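Local structure of EscN (Escherichia coli O127:H6, 2OBL) at residues I99-L104 against V162-D167; A10-L15 against K126-V131; A289-P294 against K313-R318; E253-A258 against L320-I325. The protein is the EscN protein of the type III secretion system, seen as a C-terminal fragment with a P-loop NTPase-type domain related to the ATP synthase alpha and beta subunits. The protein carries 1 engineered substitution. One frame throughout, in Å; residues are numbered along the deposited sequence.

Contact 1: residues I99-L104 against V162-D167. With IMD (imidazole), chain D.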
loop_
_atom_site.group_PDB
_atom_site.type_symbol
_atom_site.label_atom_id
_atom_site.label_comp_id
_atom_site.label_asym_id
_atom_site.label_seq_id
_atom_site.Cartn_x
_atom_site.Cartn_y
_atom_site.Cartn_z
ATOM N N ILE A 99 5.476 8.531 -11.149
ATOM C CA ILE A 99 4.395 7.864 -11.868
ATOM C C ILE A 99 3.713 6.885 -10.928
ATOM O O ILE A 99 4.382 6.161 -10.200
ATOM C CB ILE A 99 4.965 7.031 -13.032
ATOM C CG1 ILE A 99 5.768 7.913 -14.000
ATOM C CG2 ILE A 99 3.852 6.274 -13.758
ATOM C CD1 ILE A 99 4.909 8.727 -14.925
ATOM N N ILE A 100 2.387 6.858 -10.956
ATOM C CA ILE A 100 1.626 5.891 -10.175
ATOM C C ILE A 100 0.891 4.963 -11.126
ATOM O O ILE A 100 0.186 5.412 -12.032
ATOM C CB ILE A 100 0.594 6.573 -9.237
ATOM C CG1 ILE A 100 1.285 7.569 -8.303
ATOM C CG2 ILE A 100 -0.144 5.521 -8.414
ATOM C CD1 ILE A 100 0.306 8.513 -7.629
ATOM N N VAL A 101 1.078 3.661 -10.932
ATOM C CA VAL A 101 0.312 2.690 -11.671
ATOM C C VAL A 101 -0.608 2.000 -10.683
ATOM O O VAL A 101 -0.146 1.336 -9.757
ATOM C CB VAL A 101 1.217 1.667 -12.382
ATOM C CG1 VAL A 101 0.389 0.632 -13.115
ATOM C CG2 VAL A 101 2.176 2.386 -13.331
ATOM N N LEU A 102 -1.907 2.178 -10.894
ATOM C CA LEU A 102 -2.935 1.628 -10.025
ATOM C C LEU A 102 -3.586 0.432 -10.690
ATOM O O LEU A 102 -3.866 0.451 -11.896
ATOM C CB LEU A 102 -3.995 2.691 -9.740
ATOM C CG LEU A 102 -3.743 3.632 -8.568
ATOM C CD1 LEU A 102 -4.530 4.912 -8.715
ATOM C CD2 LEU A 102 -4.136 2.935 -7.268
ATOM N N ALA A 103 -3.785 -0.625 -9.911
ATOM C CA ALA A 103 -4.567 -1.748 -10.352
ATOM C C ALA A 103 -5.739 -1.836 -9.402
ATOM O O ALA A 103 -5.567 -2.121 -8.198
ATOM C CB ALA A 103 -3.759 -3.027 -10.336
ATOM N N LEU A 104 -6.924 -1.535 -9.924
ATOM C CA LEU A 104 -8.153 -1.603 -9.139
ATOM C C LEU A 104 -8.950 -2.817 -9.591
ATOM O O LEU A 104 -9.591 -2.807 -10.655
ATOM C CB LEU A 104 -8.968 -0.323 -9.316
ATOM C CG LEU A 104 -8.233 0.990 -9.026
ATOM C CD1 LEU A 104 -9.160 2.173 -9.242
ATOM C CD2 LEU A 104 -7.699 0.978 -7.611
ATOM N N VAL A 162 8.575 4.797 -9.732
ATOM C CA VAL A 162 7.190 4.382 -9.910
ATOM C C VAL A 162 6.587 3.854 -8.603
ATOM O O VAL A 162 7.241 3.144 -7.852
ATOM C CB VAL A 162 7.091 3.288 -10.985
ATOM C CG1 VAL A 162 5.638 2.856 -11.196
ATOM C CG2 VAL A 162 7.720 3.770 -12.308
ATOM N N LEU A 163 5.348 4.232 -8.334
ATOM C CA LEU A 163 4.569 3.587 -7.273
ATOM C C LEU A 163 3.538 2.681 -7.923
ATOM O O LEU A 163 2.656 3.152 -8.645
ATOM C CB LEU A 163 3.871 4.623 -6.386
ATOM C CG LEU A 163 2.863 4.058 -5.377
ATOM C CD1 LEU A 163 3.532 3.063 -4.441
ATOM C CD2 LEU A 163 2.146 5.162 -4.579
ATOM N N LEU A 164 3.669 1.379 -7.688
ATOM C CA LEU A 164 2.667 0.412 -8.134
ATOM C C LEU A 164 1.728 0.158 -6.961
ATOM O O LEU A 164 2.168 -0.225 -5.876
ATOM C CB LEU A 164 3.340 -0.898 -8.538
ATOM C CG LEU A 164 2.419 -2.086 -8.852
ATOM C CD1 LEU A 164 1.520 -1.778 -10.073
ATOM C CD2 LEU A 164 3.279 -3.322 -9.112
ATOM N N MET A 165 0.436 0.383 -7.165
ATOM C CA MET A 165 -0.505 0.215 -6.071
ATOM C C MET A 165 -1.625 -0.719 -6.511
ATOM O O MET A 165 -2.395 -0.397 -7.419
ATOM C CB MET A 165 -1.063 1.574 -5.606
ATOM C CG MET A 165 -2.156 1.442 -4.544
ATOM S SD MET A 165 -2.869 3.006 -3.932
ATOM C CE MET A 165 -1.521 3.700 -2.995
ATOM N N MET A 166 -1.696 -1.879 -5.877
ATOM C CA MET A 166 -2.620 -2.912 -6.305
ATOM C C MET A 166 -3.683 -3.128 -5.239
ATOM O O MET A 166 -3.387 -3.612 -4.151
ATOM C CB MET A 166 -1.877 -4.215 -6.575
ATOM C CG MET A 166 -2.839 -5.325 -6.987
ATOM S SD MET A 166 -2.041 -6.896 -7.328
ATOM C CE MET A 166 -0.699 -6.351 -8.351
ATOM N N ASP A 167 -4.917 -2.754 -5.562
ATOM C CA ASP A 167 -6.042 -2.896 -4.647
ATOM C C ASP A 167 -7.037 -3.811 -5.370
ATOM O O ASP A 167 -7.846 -3.318 -6.159
ATOM C CB ASP A 167 -6.657 -1.502 -4.385
ATOM C CG ASP A 167 -7.725 -1.499 -3.282
ATOM O OD1 ASP A 167 -7.668 -2.319 -2.343
ATOM O OD2 ASP A 167 -8.644 -0.653 -3.351
HETATM N N1 IMD D . -11.548 -1.215 -7.085
HETATM C C2 IMD D . -10.463 -1.581 -6.368
HETATM N N3 IMD D . -10.284 -0.659 -5.388
HETATM C C4 IMD D . -11.253 0.286 -5.489
HETATM C C5 IMD D . -12.050 -0.063 -6.569
#
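Leu-102 holds CG beside its backbone N (chi1 -87°), while Met-165 holds CG anti to its own N (chi1 175°). These torsions bring the two side chains side by side, pointing the same way. The Met-165 chain is extended as far as SD, which lies 3.6 Å from CD2 of Leu-102; the bend at chi3 turns only CE. The same methyl also meets CB and CG, so it touches three successive atoms of Met-165. On the other face of the sheet Val-101 splits its branches. CG1, anti to N, meets CD1 of Leu-164 at 4.0 Å, and CG2 meets CG1 of Val-162 at 4.1 Å. Ala-103 CB touches Met-166 CG at 4.2 Å.

The backbones run parallel and in register. Five N-H...O bonds join them, from Leu-163 N to Ile-99 O at one end to Asp-167 N to Ala-103 O at 2.8 Å at the other. At the C-terminal end an imidazole donates from N3 to OD2 of Asp-167 at 2.6 Å, nearly straight at 167°. Its N1 approaches CB of Leu-104 at 3.5 Å. Asp-167 also pairs through OD2 with Lys-84 and bonds through OD1 to Thr-220. Its place at the end of a hydrophobic strand, against a probable P-loop, is consistent with a Walker B aspartate.

These are central strands of the mixed, mainly parallel sheet, and strand 127-132 flanks 99-105. Helices 84-94 and 109-116 cover the face of Leu-102, Leu-104 and Met-165. Helix 138-156 covers that of Val-162, Leu-164 and Met-166.

Contact 2: residues A10-L15 against K126-V131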
loop_
_atom_site.group_PDB
_atom_site.type_symbol
_atom_site.label_atom_id
_atom_site.label_comp_id
_atom_site.label_asym_id
_atom_site.label_seq_id
_atom_site.Cartn_x
_atom_site.Cartn_y
_atom_site.Cartn_z
ATOM N N ALA A 10 1.750 7.463 -23.616
ATOM C CA ALA A 10 0.363 7.914 -23.774
ATOM C C ALA A 10 -0.604 7.222 -22.817
ATOM O O ALA A 10 -1.792 7.575 -22.745
ATOM C CB ALA A 10 -0.110 7.756 -25.238
ATOM N N LEU A 11 -0.084 6.250 -22.068
ATOM C CA LEU A 11 -0.872 5.547 -21.075
ATOM C C LEU A 11 -1.202 6.455 -19.893
ATOM O O LEU A 11 -2.181 6.229 -19.191
ATOM C CB LEU A 11 -0.141 4.290 -20.578
ATOM C CG LEU A 11 -0.027 3.080 -21.505
ATOM C CD1 LEU A 11 0.856 2.013 -20.892
ATOM C CD2 LEU A 11 -1.406 2.506 -21.818
ATOM N N LEU A 12 -0.385 7.478 -19.663
ATOM C CA LEU A 12 -0.592 8.358 -18.511
ATOM C C LEU A 12 -1.911 9.132 -18.598
ATOM O O LEU A 12 -2.258 9.687 -19.659
ATOM C CB LEU A 12 0.564 9.342 -18.352
ATOM C CG LEU A 12 1.909 8.821 -17.856
ATOM C CD1 LEU A 12 2.856 9.996 -17.656
ATOM C CD2 LEU A 12 1.740 8.037 -16.559
ATOM N N GLY A 13 -2.633 9.158 -17.483
ATOM C CA GLY A 13 -3.912 9.846 -17.380
ATOM C C GLY A 13 -5.074 9.018 -17.891
ATOM O O GLY A 13 -6.206 9.496 -17.938
ATOM N N ARG A 14 -4.817 7.767 -18.252
ATOM C CA ARG A 14 -5.840 6.951 -18.908
ATOM C C ARG A 14 -6.394 5.799 -18.081
ATOM O O ARG A 14 -5.692 5.210 -17.262
ATOM C CB ARG A 14 -5.326 6.411 -20.238
ATOM C CG ARG A 14 -5.011 7.505 -21.240
ATOM C CD ARG A 14 -5.119 6.995 -22.657
ATOM N NE ARG A 14 -5.486 8.076 -23.569
ATOM C CZ ARG A 14 -6.695 8.227 -24.101
ATOM N NH1 ARG A 14 -7.671 7.353 -23.838
ATOM N NH2 ARG A 14 -6.925 9.248 -24.904
ATOM N N LEU A 15 -7.657 5.471 -18.335
ATOM C CA LEU A 15 -8.277 4.268 -17.784
ATOM C C LEU A 15 -8.083 3.142 -18.779
ATOM O O LEU A 15 -8.448 3.261 -19.950
ATOM C CB LEU A 15 -9.776 4.478 -17.573
ATOM C CG LEU A 15 -10.183 5.381 -16.423
ATOM C CD1 LEU A 15 -11.616 5.857 -16.641
ATOM C CD2 LEU A 15 -10.061 4.609 -15.145
ATOM N N LYS A 126 -0.382 11.850 -13.604
ATOM C CA LYS A 126 0.775 10.950 -13.502
ATOM C C LYS A 126 0.391 9.505 -13.190
ATOM O O LYS A 126 1.257 8.690 -12.849
ATOM C CB LYS A 126 1.783 11.456 -12.474
ATOM C CG LYS A 126 1.291 11.465 -11.050
ATOM C CD LYS A 126 2.412 11.933 -10.133
ATOM C CE LYS A 126 1.997 11.910 -8.671
ATOM N NZ LYS A 126 3.125 12.430 -7.845
ATOM N N CYS A 127 -0.894 9.197 -13.335
ATOM C CA CYS A 127 -1.421 7.861 -13.062
ATOM C C CYS A 127 -1.734 7.073 -14.325
ATOM O O CYS A 127 -2.216 7.619 -15.322
ATOM C CB CYS A 127 -2.719 7.951 -12.244
ATOM S SG CYS A 127 -2.547 8.430 -10.512
ATOM N N VAL A 128 -1.472 5.776 -14.268
ATOM C CA VAL A 128 -2.098 4.836 -15.189
ATOM C C VAL A 128 -3.088 4.012 -14.375
ATOM O O VAL A 128 -2.735 3.437 -13.342
ATOM C CB VAL A 128 -1.066 3.906 -15.863
ATOM C CG1 VAL A 128 -1.764 3.031 -16.902
ATOM C CG2 VAL A 128 0.039 4.721 -16.521
ATOM N N LEU A 129 -4.341 3.981 -14.818
ATOM C CA LEU A 129 -5.413 3.374 -14.034
ATOM C C LEU A 129 -5.869 2.073 -14.681
ATOM O O LEU A 129 -6.645 2.096 -15.638
ATOM C CB LEU A 129 -6.591 4.348 -13.946
ATOM C CG LEU A 129 -6.236 5.743 -13.425
ATOM C CD1 LEU A 129 -7.387 6.716 -13.664
ATOM C CD2 LEU A 129 -5.908 5.673 -11.956
ATOM N N VAL A 130 -5.361 0.944 -14.182
ATOM C CA VAL A 130 -5.777 -0.360 -14.672
ATOM C C VAL A 130 -6.993 -0.792 -13.854
ATOM O O VAL A 130 -6.902 -1.028 -12.650
ATOM C CB VAL A 130 -4.659 -1.406 -14.544
ATOM C CG1 VAL A 130 -5.160 -2.776 -15.049
ATOM C CG2 VAL A 130 -3.407 -0.947 -15.301
ATOM N N VAL A 131 -8.149 -0.843 -14.505
ATOM C CA VAL A 131 -9.386 -1.102 -13.777
ATOM C C VAL A 131 -10.113 -2.305 -14.334
ATOM O O VAL A 131 -10.415 -2.370 -15.537
ATOM C CB VAL A 131 -10.324 0.119 -13.838
ATOM C CG1 VAL A 131 -11.663 -0.187 -13.140
ATOM C CG2 VAL A 131 -9.634 1.352 -13.260
#
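Leu-15 lays its CD2 methyl against Leu-129, 3.7 Å from CB and equally close to CD1. The same methyl reaches CG2 of Val-131 at 3.8 Å. Leu-15 begins the short strand 15-16, which joins the mixed, mainly parallel sheet of the P-loop NTPase-type fold as a parallel neighbour of strand 127-132. A type II beta turn from Leu-11 to Arg-14 leads the chain into it. Gly-13 sits at the third position of this turn with phi 83°, a value that favours glycine.

Leu-12 makes its contact through the CD2 branch. This methyl meets CG2 of Val-128 at 3.7 Å, the two side chains crossing at about a right angle, and lies 3.8 Å from Lys-126 O. CB of Leu-11 touches the same Val-128 methyl more loosely. Val-128 CG2 is therefore shared by two residues of the turn.

The backbone link is brief. Leu-129 N donates to Arg-14 O at 3.1 Å, and Leu-129 also bonds to Ile-16, which carries the parallel ladder one step on. Helix 109-116 covers Leu-15 and Leu-129 through Leu-116. On the other face Phe-155 of helix 138-156 packs on Leu-12 and Val-128. The turn itself is tied to the start of strand 127-132 by one short bond, from Gly-13 N to Cys-127 O at 2.7 Å.

Contact 3: residues A289-P294 against K313-R318. Engineered in segment 289-294: Pro-294 (natural residue Val).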
loop_
_atom_site.group_PDB
_atom_site.type_symbol
_atom_site.label_atom_id
_atom_site.label_comp_id
_atom_site.label_asym_id
_atom_site.label_seq_id
_atom_site.Cartn_x
_atom_site.Cartn_y
_atom_site.Cartn_z
ATOM N N ALA A 289 1.857 2.632 22.923
ATOM C CA ALA A 289 1.513 1.338 23.515
ATOM C C ALA A 289 1.184 1.439 25.004
ATOM O O ALA A 289 0.331 0.708 25.507
ATOM C CB ALA A 289 2.637 0.334 23.291
ATOM N N THR A 290 1.857 2.345 25.706
ATOM C CA THR A 290 1.720 2.423 27.161
ATOM C C THR A 290 0.574 3.322 27.628
ATOM O O THR A 290 0.206 3.296 28.802
ATOM C CB THR A 290 3.048 2.850 27.848
ATOM O OG1 THR A 290 3.436 4.155 27.400
ATOM C CG2 THR A 290 4.164 1.858 27.534
ATOM N N TYR A 291 0.003 4.109 26.719
ATOM C CA TYR A 291 -1.037 5.067 27.099
ATOM C C TYR A 291 -2.293 4.406 27.663
ATOM O O TYR A 291 -2.759 3.383 27.155
ATOM C CB TYR A 291 -1.421 5.992 25.938
ATOM C CG TYR A 291 -2.650 6.829 26.244
ATOM C CD1 TYR A 291 -2.546 8.025 26.950
ATOM C CD2 TYR A 291 -3.917 6.410 25.853
ATOM C CE1 TYR A 291 -3.670 8.786 27.246
ATOM C CE2 TYR A 291 -5.046 7.163 26.146
ATOM C CZ TYR A 291 -4.914 8.350 26.840
ATOM O OH TYR A 291 -6.035 9.097 27.126
ATOM N N LYS A 292 -2.834 5.011 28.716
ATOM C CA LYS A 292 -4.075 4.555 29.335
ATOM C C LYS A 292 -4.968 5.748 29.692
ATOM O O LYS A 292 -4.520 6.695 30.339
ATOM C CB LYS A 292 -3.779 3.740 30.596
ATOM C CG LYS A 292 -3.187 2.365 30.340
ATOM C CD LYS A 292 -3.024 1.592 31.642
ATOM C CE LYS A 292 -4.376 1.313 32.295
ATOM N NZ LYS A 292 -4.265 0.291 33.369
ATOM N N ASN A 293 -6.225 5.688 29.260
ATOM C CA ASN A 293 -7.219 6.715 29.565
ATOM C C ASN A 293 -7.137 7.166 31.027
ATOM O O ASN A 293 -7.281 6.345 31.930
ATOM C CB ASN A 293 -8.619 6.167 29.250
ATOM C CG ASN A 293 -9.726 7.178 29.507
ATOM O OD1 ASN A 293 -9.475 8.301 29.951
ATOM N ND2 ASN A 293 -10.965 6.774 29.232
ATOM N N PRO A 294 -6.892 8.471 31.260
ATOM C CA PRO A 294 -6.843 9.057 32.607
ATOM C C PRO A 294 -8.138 8.874 33.406
ATOM O O PRO A 294 -8.084 8.741 34.627
ATOM C CB PRO A 294 -6.600 10.546 32.338
ATOM C CG PRO A 294 -6.000 10.600 30.983
ATOM C CD PRO A 294 -6.622 9.476 30.218
ATOM N N LYS A 313 4.591 10.007 30.935
ATOM C CA LYS A 313 4.902 10.723 29.703
ATOM C C LYS A 313 3.834 10.479 28.637
ATOM O O LYS A 313 3.482 11.382 27.879
ATOM C CB LYS A 313 6.263 10.289 29.177
ATOM C CG LYS A 313 6.823 11.203 28.108
ATOM C CD LYS A 313 8.236 10.807 27.744
ATOM C CE LYS A 313 8.859 11.828 26.821
ATOM N NZ LYS A 313 10.238 11.434 26.440
ATOM N N ALA A 314 3.322 9.253 28.597
ATOM C CA ALA A 314 2.309 8.856 27.624
ATOM C C ALA A 314 1.041 9.698 27.730
ATOM O O ALA A 314 0.449 10.074 26.716
ATOM C CB ALA A 314 1.976 7.383 27.785
ATOM N N ILE A 315 0.626 9.990 28.960
ATOM C CA ILE A 315 -0.564 10.799 29.184
ATOM C C ILE A 315 -0.272 12.249 28.836
ATOM O O ILE A 315 -1.069 12.923 28.181
ATOM C CB ILE A 315 -1.033 10.730 30.655
ATOM C CG1 ILE A 315 -0.988 9.290 31.177
ATOM C CG2 ILE A 315 -2.429 11.331 30.798
ATOM C CD1 ILE A 315 -2.044 8.372 30.580
ATOM N N LYS A 316 0.883 12.719 29.290
ATOM C CA LYS A 316 1.323 14.078 29.043
ATOM C C LYS A 316 1.436 14.358 27.548
ATOM O O LYS A 316 1.146 15.466 27.095
ATOM C CB LYS A 316 2.674 14.305 29.722
ATOM C CG LYS A 316 3.189 15.729 29.667
ATOM C CD LYS A 316 4.640 15.776 30.100
ATOM C CE LYS A 316 4.881 14.896 31.317
ATOM N NZ LYS A 316 6.335 14.724 31.593
ATOM N N ASN A 317 1.852 13.348 26.787
ATOM C CA ASN A 317 2.111 13.524 25.356
ATOM C C ASN A 317 0.981 13.037 24.444
ATOM O O ASN A 317 1.084 13.131 23.219
ATOM C CB ASN A 317 3.442 12.870 24.961
ATOM C CG ASN A 317 4.651 13.660 25.446
ATOM O OD1 ASN A 317 5.791 13.344 25.104
ATOM N ND2 ASN A 317 4.406 14.693 26.240
ATOM N N ARG A 318 -0.099 12.547 25.050
ATOM C CA ARG A 318 -1.235 11.980 24.314
ATOM C C ARG A 318 -1.741 12.863 23.168
ATOM O O ARG A 318 -1.741 12.441 22.009
ATOM C CB ARG A 318 -2.381 11.648 25.274
ATOM C CG ARG A 318 -3.724 11.388 24.601
ATOM C CD ARG A 318 -3.777 10.039 23.903
ATOM N NE ARG A 318 -5.158 9.623 23.654
ATOM C CZ ARG A 318 -5.508 8.461 23.114
ATOM N NH1 ARG A 318 -4.577 7.585 22.757
ATOM N NH2 ARG A 318 -6.790 8.172 22.931
#
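The contact joins two helix ends in the helical C-terminal part of EscN. Tyr-291, the first residue past helix 275-290, packs against helix 309-316 and against Arg-318, which opens the next helix. The guanidinium of Arg-318 lies flat on the ring, with centres 3.9 Å apart and planes only 7° apart. The bend of the arginine chain at chi2 (74°) turns CD over the middle of the same face, 3.6 Å from the ring centroid. This is a CH-pi contact beside the stack.

At the root of the side chain, CB of Tyr-291 meets CB of Ala-314 at 4.1 Å. CD1 of Ile-315 comes to Tyr-291 CD1 at 3.7 Å, and the side chains cross at about a right angle. The same methyl packs tightly on Lys-292 O, at 3.0 Å. CG2 of Ile-315 touches CG of Pro-294 at 3.6 Å. Pro-294 is an engineered residue in place of valine. Thr-290 OG1 also faces the Ala-314 methyl, but it bonds back to Lys-286 O in its own helix.

No hydrogen bond crosses the contact. Cohesion therefore rests on apolar packing and on the stacked guanidinium, whose positive charge would be favoured by the pi cloud beneath it.

Contact 4: residues E253-A258 against L320-I325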
loop_
_atom_site.group_PDB
_atom_site.type_symbol
_atom_site.label_atom_id
_atom_site.label_comp_id
_atom_site.label_asym_id
_atom_site.label_seq_id
_atom_site.Cartn_x
_atom_site.Cartn_y
_atom_site.Cartn_z
ATOM N N GLU A 253 -13.218 4.467 16.807
ATOM C CA GLU A 253 -12.839 5.604 17.637
ATOM C C GLU A 253 -12.743 6.878 16.799
ATOM O O GLU A 253 -12.414 7.941 17.317
ATOM C CB GLU A 253 -11.505 5.331 18.340
ATOM C CG GLU A 253 -11.636 4.442 19.556
ATOM C CD GLU A 253 -10.300 3.943 20.080
ATOM O OE1 GLU A 253 -9.243 4.497 19.697
ATOM O OE2 GLU A 253 -10.311 2.988 20.890
ATOM N N ASN A 254 -13.038 6.754 15.505
ATOM C CA ASN A 254 -12.873 7.838 14.539
ATOM C C ASN A 254 -11.420 8.274 14.461
ATOM O O ASN A 254 -11.105 9.447 14.283
ATOM C CB ASN A 254 -13.806 9.013 14.837
ATOM C CG ASN A 254 -15.155 8.844 14.184
ATOM O OD1 ASN A 254 -15.266 8.863 12.960
ATOM N ND2 ASN A 254 -16.186 8.660 14.994
ATOM N N HIS A 255 -10.539 7.290 14.589
ATOM C CA HIS A 255 -9.102 7.495 14.560
ATOM C C HIS A 255 -8.605 7.116 13.166
ATOM O O HIS A 255 -8.488 5.936 12.841
ATOM C CB HIS A 255 -8.465 6.620 15.642
ATOM C CG HIS A 255 -6.967 6.626 15.647
ATOM N ND1 HIS A 255 -6.235 6.938 16.771
ATOM C CD2 HIS A 255 -6.064 6.308 14.686
ATOM C CE1 HIS A 255 -4.945 6.843 16.494
ATOM N NE2 HIS A 255 -4.815 6.462 15.236
ATOM N N PHE A 256 -8.344 8.125 12.338
ATOM C CA PHE A 256 -7.921 7.907 10.948
ATOM C C PHE A 256 -6.662 8.681 10.557
ATOM O O PHE A 256 -6.521 9.857 10.928
ATOM C CB PHE A 256 -9.041 8.300 9.985
ATOM C CG PHE A 256 -10.286 7.477 10.133
ATOM C CD1 PHE A 256 -10.325 6.171 9.678
ATOM C CD2 PHE A 256 -11.422 8.021 10.705
ATOM C CE1 PHE A 256 -11.488 5.414 9.807
ATOM C CE2 PHE A 256 -12.588 7.275 10.838
ATOM C CZ PHE A 256 -12.621 5.981 10.388
ATOM N N PRO A 257 -5.756 8.049 9.777
ATOM C CA PRO A 257 -5.793 6.645 9.306
ATOM C C PRO A 257 -5.835 5.650 10.461
ATOM O O PRO A 257 -5.174 5.874 11.467
ATOM C CB PRO A 257 -4.460 6.495 8.557
ATOM C CG PRO A 257 -4.129 7.906 8.108
ATOM C CD PRO A 257 -4.569 8.761 9.265
ATOM N N ALA A 258 -6.581 4.548 10.310
ATOM C CA ALA A 258 -6.838 3.629 11.418
ATOM C C ALA A 258 -5.713 2.610 11.576
ATOM O O ALA A 258 -5.963 1.413 11.735
ATOM C CB ALA A 258 -8.176 2.921 11.230
ATOM N N LEU A 320 -0.438 15.429 21.679
ATOM C CA LEU A 320 0.588 15.651 20.667
ATOM C C LEU A 320 0.703 14.428 19.765
ATOM O O LEU A 320 0.668 14.536 18.538
ATOM C CB LEU A 320 1.937 15.939 21.320
ATOM C CG LEU A 320 2.101 17.350 21.880
ATOM C CD1 LEU A 320 3.493 17.510 22.452
ATOM C CD2 LEU A 320 1.829 18.380 20.796
ATOM N N ILE A 321 0.837 13.268 20.397
ATOM C CA ILE A 321 0.980 12.001 19.686
ATOM C C ILE A 321 -0.232 11.712 18.794
ATOM O O ILE A 321 -0.082 11.349 17.629
ATOM C CB ILE A 321 1.225 10.835 20.672
ATOM C CG1 ILE A 321 2.601 10.988 21.335
ATOM C CG2 ILE A 321 1.123 9.496 19.955
ATOM C CD1 ILE A 321 2.807 10.097 22.542
ATOM N N GLN A 322 -1.431 11.897 19.338
ATOM C CA GLN A 322 -2.648 11.636 18.580
ATOM C C GLN A 322 -2.830 12.603 17.406
ATOM O O GLN A 322 -3.216 12.185 16.318
ATOM C CB GLN A 322 -3.880 11.630 19.499
ATOM C CG GLN A 322 -3.884 10.485 20.505
ATOM C CD GLN A 322 -3.833 9.121 19.836
ATOM O OE1 GLN A 322 -3.000 8.274 20.170
ATOM N NE2 GLN A 322 -4.716 8.909 18.876
ATOM N N ASN A 323 -2.540 13.886 17.618
ATOM C CA ASN A 323 -2.581 14.865 16.525
ATOM C C ASN A 323 -1.556 14.578 15.432
ATOM O O ASN A 323 -1.725 14.988 14.274
ATOM C CB ASN A 323 -2.352 16.284 17.048
ATOM C CG ASN A 323 -3.551 16.843 17.772
ATOM O OD1 ASN A 323 -4.616 16.225 17.813
ATOM N ND2 ASN A 323 -3.387 18.025 18.348
ATOM N N PHE A 324 -0.486 13.890 15.816
ATOM C CA PHE A 324 0.569 13.516 14.882
ATOM C C PHE A 324 0.126 12.332 14.005
ATOM O O PHE A 324 0.194 12.393 12.770
ATOM C CB PHE A 324 1.852 13.173 15.649
ATOM C CG PHE A 324 2.983 12.681 14.770
ATOM C CD1 PHE A 324 3.744 13.572 14.027
ATOM C CD2 PHE A 324 3.284 11.328 14.696
ATOM C CE1 PHE A 324 4.784 13.126 13.224
ATOM C CE2 PHE A 324 4.324 10.870 13.878
ATOM C CZ PHE A 324 5.073 11.775 13.152
ATOM N N ILE A 325 -0.336 11.262 14.642
ATOM C CA ILE A 325 -0.663 10.046 13.882
ATOM C C ILE A 325 -2.036 10.104 13.231
ATOM O O ILE A 325 -2.244 9.517 12.168
ATOM C CB ILE A 325 -0.516 8.751 14.718
ATOM C CG1 ILE A 325 -1.418 8.786 15.953
ATOM C CG2 ILE A 325 0.952 8.529 15.091
ATOM C CD1 ILE A 325 -1.365 7.514 16.808
HETATM O O HOH W 1 -2.624 6.720 11.686
#
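His-255 turns the edge of its ring toward Gln-322 and Ile-325 of helix 318-325. It lies in a non-regular loop just past a Schellman motif, where Asn-254 ends the preceding helix with positive phi. The loop belongs to the P-loop NTPase-type family region, and the helix belongs to the helical C-terminal part.

His-255 CG is anti to the backbone N (chi1 174°), and its CB points toward the helix. Ile-325 has CG1 in the crowded position between its N and carbonyl carbon (chi1 59°). From there the chain extends at chi2, and CD1 reaches His-255 CE1 at 3.7 Å, near the ring plane. The same methyl stands 3.9 Å from His-255 NE2.

Gln-322 is folded instead. The bend at chi2 (-59°) turns CD back toward the loop, and NE2 then lies 3.2 Å from His-255 CE1. The amide plane is well turned from that of the ring, and the side chains cross at about a right angle. NE2 of Gln-322 is hydrogen-bonded to OE1 of Gln-326, one turn on.

A cis peptide bond joins Phe-256 to Pro-257. CD of Pro-257 lies 3.8 Å from Ile-325 O. Elsewhere on the helix, Ile-321 packs on helix 275-290 and Phe-324 on helix 335-345, while Ile-325 also reaches Ile-288. One water bridges the two segments, donating to Pro-257 O at 2.7 Å and to Ile-325 O at 2.9 Å.

How the contacts relate
Contacts 1 and 2 belong to one mixed, mainly parallel sheet. Strand 99-105 lies between strands 127-132 and 161-167, and Leu-102 and Leu-104 bond through the backbone to Val-130, which ties the two contacts together. Contact 1 is fully buried and held by a regular backbone ladder. Contact 2 is partly exposed and mixes two backbone bonds with leucine and valine packing. Contact 3 is a surface contact within the C-terminal part, built on a stacked arginine. Contact 4 joins that part to the nucleotide-binding part; it is small but buried and uses a water and a histidine edge. Their second segments lie on successive helices. Contacts 2 and 3 are about 45 Å apart, centre to centre.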